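Local structure of CYCLIN domain-containing protein (Chaetomium thermophilum, 6Z3U) at residues Phe173-Cys176 and Gln177-Phe181. The protein is a cyclin H-type subunit of the CDK-activating kinase complex and probably regulates the activity of its partner cyclin-dependent kinase. Residues are numbered along the deposited sequence; the frame is centred on the assembly and turned at random.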
loop_
_atom_site.group_PDB
_atom_site.type_symbol
_atom_site.label_atom_id
_atom_site.label_comp_id
_atom_site.label_asym_id
_atom_site.label_seq_id
_atom_site.Cartn_x
_atom_site.Cartn_y
_atom_site.Cartn_z
ATOM N N PHE A 173 4.943 -7.019 -15.615
ATOM C CA PHE A 173 4.341 -8.178 -14.964
ATOM C C PHE A 173 5.406 -9.163 -14.506
ATOM O O PHE A 173 5.255 -9.814 -13.466
ATOM C CB PHE A 173 3.352 -8.863 -15.907
ATOM C CG PHE A 173 2.478 -9.877 -15.227
ATOM C CD1 PHE A 173 1.631 -9.499 -14.196
ATOM C CD2 PHE A 173 2.502 -11.206 -15.613
ATOM C CE1 PHE A 173 0.823 -10.425 -13.566
ATOM C CE2 PHE A 173 1.697 -12.139 -14.987
ATOM C CZ PHE A 173 0.856 -11.748 -13.960
ATOM N N LEU A 174 6.486 -9.294 -15.274
ATOM C CA LEU A 174 7.590 -10.149 -14.852
ATOM C C LEU A 174 8.134 -9.700 -13.501
ATOM O O LEU A 174 8.345 -10.517 -12.598
ATOM C CB LEU A 174 8.686 -10.135 -15.917
ATOM C CG LEU A 174 9.855 -11.095 -15.693
ATOM C CD1 LEU A 174 9.391 -12.546 -15.791
ATOM C CD2 LEU A 174 10.973 -10.812 -16.689
ATOM N N LEU A 175 8.354 -8.392 -13.339
ATOM C CA LEU A 175 8.815 -7.875 -12.056
ATOM C C LEU A 175 7.816 -8.186 -10.951
ATOM O O LEU A 175 8.204 -8.552 -9.834
ATOM C CB LEU A 175 9.052 -6.368 -12.158
ATOM C CG LEU A 175 9.404 -5.638 -10.860
ATOM C CD1 LEU A 175 10.781 -6.056 -10.363
ATOM C CD2 LEU A 175 9.332 -4.131 -11.054
ATOM N N CYS A 176 6.522 -8.050 -11.242
ATOM C CA CYS A 176 5.510 -8.288 -10.220
ATOM C C CYS A 176 5.625 -9.700 -9.663
ATOM O O CYS A 176 5.555 -9.903 -8.446
ATOM C CB CYS A 176 4.118 -8.041 -10.801
ATOM S SG CYS A 176 2.820 -7.816 -9.564
ATOM N N GLN A 177 5.815 -10.689 -10.539
ATOM C CA GLN A 177 6.019 -12.055 -10.069
ATOM C C GLN A 177 7.318 -12.179 -9.282
ATOM O O GLN A 177 7.363 -12.857 -8.249
ATOM C CB GLN A 177 6.028 -13.027 -11.250
ATOM C CG GLN A 177 4.797 -12.978 -12.143
ATOM C CD GLN A 177 4.937 -13.867 -13.372
ATOM O OE1 GLN A 177 4.587 -15.044 -13.333
ATOM N NE2 GLN A 177 5.330 -13.276 -14.496
ATOM N N GLY A 178 8.383 -11.526 -9.750
ATOM C CA GLY A 178 9.670 -11.669 -9.092
ATOM C C GLY A 178 9.642 -11.230 -7.642
ATOM O O GLY A 178 10.221 -11.887 -6.773
ATOM N N ILE A 179 8.959 -10.119 -7.357
ATOM C CA ILE A 179 8.871 -9.595 -5.998
ATOM C C ILE A 179 7.754 -10.311 -5.250
ATOM O O ILE A 179 7.400 -9.934 -4.126
ATOM C CB ILE A 179 8.653 -8.070 -5.995
ATOM C CG1 ILE A 179 7.331 -7.702 -6.674
ATOM C CG2 ILE A 179 9.815 -7.373 -6.688
ATOM C CD1 ILE A 179 6.982 -6.232 -6.562
ATOM N N ARG A 180 7.185 -11.343 -5.872
ATOM C CA ARG A 180 6.200 -12.204 -5.221
ATOM C C ARG A 180 4.949 -11.420 -4.828
ATOM O O ARG A 180 4.319 -11.690 -3.804
ATOM C CB ARG A 180 6.811 -12.901 -4.004
ATOM C CG ARG A 180 7.908 -13.896 -4.358
ATOM C CD ARG A 180 8.199 -14.831 -3.198
ATOM N NE ARG A 180 7.070 -15.716 -2.925
ATOM C CZ ARG A 180 6.986 -16.522 -1.873
ATOM N NH1 ARG A 180 5.918 -17.290 -1.708
ATOM N NH2 ARG A 180 7.967 -16.558 -0.981
ATOM N N PHE A 181 4.576 -10.448 -5.657
ATOM C CA PHE A 181 3.326 -9.711 -5.501
ATOM C C PHE A 181 3.269 -8.921 -4.198
ATOM O O PHE A 181 2.186 -8.534 -3.751
ATOM C CB PHE A 181 2.125 -10.661 -5.586
ATOM C CG PHE A 181 2.125 -11.527 -6.812
ATOM C CD1 PHE A 181 1.600 -11.060 -8.004
ATOM C CD2 PHE A 181 2.653 -12.807 -6.773
ATOM C CE1 PHE A 181 1.596 -11.853 -9.134
ATOM C CE2 PHE A 181 2.654 -13.605 -7.902
ATOM C CZ PHE A 181 2.125 -13.128 -9.083
#
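A Schellman motif ends helix 172-178 here, with C176 and F181 joined across the turn: F181 N donates to C176 O at 3.0 Å, and inside that loop R180 N bonds to Q177 O at 2.8 Å. I179 is the first residue to leave helical geometry, and R180, the C-prime residue with a positive phi of 62°, reverses the chain. Upstream the i to i+4 ladder still runs, closing with I179 N on L175 O at 3.0 Å.

The turn folds the F181 ring back over the helix end. C176 O lies above one face of it, nearer the edge of the ring than its centre, while C176 SG sits obliquely beside the ring, 3.8 Å from F181 CD1 in a sulfur-aromatic contact. Q177 turns back to F173, four residues before it, and crosses it at a slant. Its CG, anti to the carbonyl carbon (chi1 -55°), lies over one face of the F173 ring, and the chain continues extended, bringing NE2 within 3.7 Å of F173 CD2, with amide and ring planes only 27° apart. Q177 OE1 accepts a hydrogen bond from S162 OG of the kinase chain, whose Q166 and L168 also pack on F173 and F181, respectively.

Facing its own subunit, I179 CG2 meets L175 CD1 at 4.0 Å. These aliphatic groups pack onto F142 of helix 132-146, while L174 and L175 touch F121 of helix 108-124. The two-sided arrangement is that of a cyclin-fold helix lying between its neighbours in the fold, helices 108-124 and 132-146, and the kinase chain.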